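Local coordinates for probable thiosulfate sulfurtransferase (PDB 2EG4), which probably transfers sulfur from thiosulfate to acceptors such as cyanide and binds a zinc ion, at residues 169-182 with 199-211. Residues are numbered along the deposited sequence; the frame is centred on the assembly and turned at random.
Sequences FLSPEGLLERLGLQ and VAFFVLRSLGVRA
With CG of Phe-169 turned anti to its carbonyl carbon (chi1 -67°), the ring comes to lie against Ala-200, and a like turn at Leu-176 (chi1 -55°) sends its two methyls to Leu-207. In this rhodanese-like domain, helix 175-179 and the loop leading into it, which carries Phe-169, pack against helix 195-206 and the turn after it, which carries Leu-207. The axes of 175-179 and 199-206 approach to 11.8 Å, with their N-to-C directions 109° apart; strand 186-190 of the parallel sheet lies between them in sequence. Ala-200 CB stands over the middle of the Phe-169 ring in a CH-pi contact, 3.6 Å from the centroid. The ring edge meets Leu-204, where CE1 of Phe-169 lies 3.6 Å from CG of Leu-204. Were Phe-169 an alanine, Ala-200 CB would probably lose the ring face it stands over, and a gap would open beside Leu-204 CG. Further along, the Leu-176 and Leu-207 chains run alongside each other in opposite senses, and Leu-175 CD2 comes up crosswise to Val-203 CG1. No hydrogen bond spans the interface; Leu-204 and Val-209 continue it onto Val-189 and Val-187. Leu-176 CD2 lies 3.7 Å from both Leu-207 CD1 and Val-209 CG2.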
# COMPACT_ATOMS: atom_id res chain seq x y z
N PHE A 169 11.43 5.02 7.94
CA PHE A 169 10.16 5.71 7.85
C PHE A 169 9.35 5.67 9.14
O PHE A 169 8.37 6.41 9.27
CB PHE A 169 9.35 5.12 6.68
CG PHE A 169 9.97 5.41 5.35
CD1 PHE A 169 9.64 6.57 4.65
CD2 PHE A 169 10.94 4.56 4.81
CE1 PHE A 169 10.28 6.89 3.45
CE2 PHE A 169 11.57 4.86 3.62
CZ PHE A 169 11.24 6.04 2.94
N LEU A 170 9.76 4.84 10.08
CA LEU A 170 9.06 4.72 11.35
C LEU A 170 9.46 5.81 12.34
O LEU A 170 8.91 5.92 13.43
CB LEU A 170 9.29 3.33 11.95
CG LEU A 170 8.98 2.20 10.97
CD1 LEU A 170 9.23 0.87 11.66
CD2 LEU A 170 7.53 2.29 10.48
N SER A 171 10.45 6.61 11.95
CA SER A 171 10.91 7.71 12.76
C SER A 171 10.78 8.96 11.91
O SER A 171 11.77 9.51 11.43
CB SER A 171 12.37 7.49 13.18
OG SER A 171 12.46 6.38 14.05
N PRO A 172 9.53 9.42 11.70
CA PRO A 172 9.16 10.59 10.91
C PRO A 172 9.82 11.93 11.26
O PRO A 172 10.09 12.73 10.37
CB PRO A 172 7.64 10.64 11.06
CG PRO A 172 7.42 10.03 12.40
CD PRO A 172 8.34 8.85 12.36
N GLU A 173 10.06 12.17 12.54
CA GLU A 173 10.69 13.42 12.95
C GLU A 173 12.09 13.49 12.34
O GLU A 173 12.94 12.64 12.62
CB GLU A 173 10.76 13.53 14.48
CG GLU A 173 11.13 14.93 14.98
CD GLU A 173 11.02 15.08 16.49
OE1 GLU A 173 11.19 16.21 16.99
OE2 GLU A 173 10.76 14.06 17.17
N GLY A 174 12.32 14.50 11.50
CA GLY A 174 13.61 14.67 10.87
C GLY A 174 13.92 13.70 9.73
O GLY A 174 15.05 13.65 9.24
N LEU A 175 12.92 12.93 9.31
CA LEU A 175 13.11 11.96 8.23
C LEU A 175 13.50 12.60 6.90
O LEU A 175 14.47 12.19 6.27
CB LEU A 175 11.83 11.13 8.04
CG LEU A 175 11.88 10.10 6.90
CD1 LEU A 175 13.01 9.10 7.15
CD2 LEU A 175 10.53 9.40 6.80
N LEU A 176 12.73 13.59 6.46
CA LEU A 176 13.02 14.25 5.20
C LEU A 176 14.43 14.81 5.19
O LEU A 176 15.10 14.86 4.16
CB LEU A 176 12.01 15.38 4.95
CG LEU A 176 10.55 14.96 4.99
CD1 LEU A 176 9.69 16.07 4.40
CD2 LEU A 176 10.36 13.67 4.20
N GLU A 177 14.89 15.24 6.37
CA GLU A 177 16.23 15.78 6.51
C GLU A 177 17.24 14.66 6.32
O GLU A 177 18.19 14.80 5.55
CB GLU A 177 16.40 16.43 7.88
CG GLU A 177 15.46 17.61 8.14
CD GLU A 177 14.12 17.19 8.73
OE1 GLU A 177 13.33 16.50 8.04
OE2 GLU A 177 13.85 17.56 9.90
N ARG A 178 17.05 13.55 7.02
CA ARG A 178 17.98 12.44 6.88
C ARG A 178 17.96 11.86 5.47
O ARG A 178 18.95 11.29 5.00
CB ARG A 178 17.66 11.34 7.91
CG ARG A 178 18.00 11.73 9.35
CD ARG A 178 17.90 10.53 10.31
NE ARG A 178 16.53 10.05 10.43
CZ ARG A 178 15.56 10.69 11.07
NH1 ARG A 178 15.80 11.86 11.65
NH2 ARG A 178 14.34 10.17 11.13
N LEU A 179 16.83 11.99 4.78
CA LEU A 179 16.72 11.46 3.43
C LEU A 179 17.09 12.51 2.38
O LEU A 179 17.28 12.19 1.21
CB LEU A 179 15.30 10.95 3.16
CG LEU A 179 14.84 9.69 3.89
CD1 LEU A 179 13.37 9.42 3.55
CD2 LEU A 179 15.69 8.50 3.48
N GLY A 180 17.19 13.76 2.81
CA GLY A 180 17.54 14.82 1.88
C GLY A 180 16.40 15.15 0.92
O GLY A 180 16.64 15.51 -0.23
N LEU A 181 15.17 15.03 1.41
CA LEU A 181 14.00 15.34 0.59
C LEU A 181 13.36 16.59 1.16
O LEU A 181 13.80 17.12 2.18
CB LEU A 181 12.99 14.19 0.64
CG LEU A 181 13.51 12.79 0.30
CD1 LEU A 181 12.42 11.77 0.58
CD2 LEU A 181 13.96 12.73 -1.15
N GLN A 182 12.31 17.06 0.51
CA GLN A 182 11.59 18.23 0.98
C GLN A 182 10.17 18.21 0.44
O GLN A 182 9.90 17.59 -0.59
CB GLN A 182 12.31 19.51 0.55
CG GLN A 182 12.53 19.64 -0.93
CD GLN A 182 13.46 20.79 -1.26
OE1 GLN A 182 13.17 21.94 -0.93
NE2 GLN A 182 14.58 20.48 -1.90
N VAL A 199 3.81 1.60 2.89
CA VAL A 199 4.01 2.21 4.20
C VAL A 199 4.80 3.51 4.01
O VAL A 199 4.43 4.56 4.55
CB VAL A 199 4.82 1.28 5.16
CG1 VAL A 199 5.06 2.02 6.50
CG2 VAL A 199 4.04 0.01 5.45
N ALA A 200 5.86 3.45 3.23
CA ALA A 200 6.69 4.64 2.97
C ALA A 200 5.88 5.68 2.22
O ALA A 200 6.05 6.89 2.43
CB ALA A 200 7.91 4.24 2.19
N PHE A 201 4.98 5.21 1.36
CA PHE A 201 4.11 6.06 0.57
C PHE A 201 3.29 6.93 1.51
O PHE A 201 3.31 8.16 1.41
CB PHE A 201 3.19 5.20 -0.32
CG PHE A 201 2.06 5.95 -0.98
CD1 PHE A 201 2.23 6.57 -2.22
CD2 PHE A 201 0.80 6.00 -0.39
CE1 PHE A 201 1.18 7.22 -2.86
CE2 PHE A 201 -0.27 6.67 -1.02
CZ PHE A 201 -0.07 7.28 -2.26
N PHE A 202 2.57 6.31 2.45
CA PHE A 202 1.76 7.08 3.39
C PHE A 202 2.54 7.98 4.34
O PHE A 202 2.09 9.09 4.64
CB PHE A 202 0.84 6.14 4.19
CG PHE A 202 -0.30 5.63 3.39
CD1 PHE A 202 -1.29 6.51 2.94
CD2 PHE A 202 -0.37 4.29 3.03
CE1 PHE A 202 -2.33 6.06 2.15
CE2 PHE A 202 -1.40 3.83 2.23
CZ PHE A 202 -2.39 4.71 1.79
N VAL A 203 3.70 7.52 4.79
CA VAL A 203 4.52 8.32 5.68
C VAL A 203 5.01 9.56 4.94
O VAL A 203 4.86 10.69 5.42
CB VAL A 203 5.77 7.55 6.17
CG1 VAL A 203 6.72 8.50 6.94
CG2 VAL A 203 5.33 6.40 7.07
N LEU A 204 5.58 9.34 3.76
CA LEU A 204 6.10 10.46 2.97
C LEU A 204 5.00 11.46 2.63
O LEU A 204 5.22 12.67 2.72
CB LEU A 204 6.77 9.95 1.69
CG LEU A 204 8.12 9.26 1.88
CD1 LEU A 204 8.63 8.72 0.55
CD2 LEU A 204 9.13 10.26 2.44
N ARG A 205 3.84 10.96 2.23
CA ARG A 205 2.73 11.84 1.88
C ARG A 205 2.32 12.70 3.07
O ARG A 205 2.00 13.89 2.91
CB ARG A 205 1.53 11.02 1.37
CG ARG A 205 1.75 10.50 -0.05
CD ARG A 205 0.74 11.04 -1.03
NE ARG A 205 1.18 10.90 -2.41
CZ ARG A 205 0.51 11.33 -3.47
NH1 ARG A 205 -0.67 11.94 -3.30
NH2 ARG A 205 1.00 11.15 -4.69
N SER A 206 2.36 12.12 4.27
CA SER A 206 1.99 12.88 5.46
C SER A 206 3.02 13.96 5.75
O SER A 206 2.72 14.92 6.46
CB SER A 206 1.85 11.96 6.68
OG SER A 206 3.12 11.56 7.17
N LEU A 207 4.23 13.81 5.21
CA LEU A 207 5.27 14.82 5.43
C LEU A 207 5.31 15.80 4.27
O LEU A 207 6.19 16.66 4.21
CB LEU A 207 6.63 14.15 5.61
CG LEU A 207 6.76 13.30 6.89
CD1 LEU A 207 8.04 12.47 6.85
CD2 LEU A 207 6.72 14.21 8.12
N GLY A 208 4.36 15.67 3.35
CA GLY A 208 4.28 16.59 2.23
C GLY A 208 5.01 16.22 0.96
O GLY A 208 4.99 16.99 -0.01
N VAL A 209 5.65 15.05 0.95
CA VAL A 209 6.38 14.58 -0.22
C VAL A 209 5.44 13.90 -1.21
O VAL A 209 4.55 13.15 -0.81
CB VAL A 209 7.48 13.58 0.21
CG1 VAL A 209 8.05 12.88 -1.01
CG2 VAL A 209 8.58 14.32 0.97
N ARG A 210 5.62 14.18 -2.50
CA ARG A 210 4.76 13.57 -3.51
C ARG A 210 5.26 12.17 -3.85
O ARG A 210 5.84 11.92 -4.92
CB ARG A 210 4.71 14.47 -4.75
CG ARG A 210 3.99 15.80 -4.48
CD ARG A 210 4.09 16.76 -5.66
NE ARG A 210 3.54 18.08 -5.32
CZ ARG A 210 3.87 19.21 -5.95
NH1 ARG A 210 4.75 19.18 -6.94
NH2 ARG A 210 3.34 20.36 -5.57
N ALA A 211 5.02 11.25 -2.93
CA ALA A 211 5.44 9.87 -3.13
C ALA A 211 4.43 9.09 -3.99
O ALA A 211 3.23 9.29 -3.89
CB ALA A 211 5.60 9.19 -1.78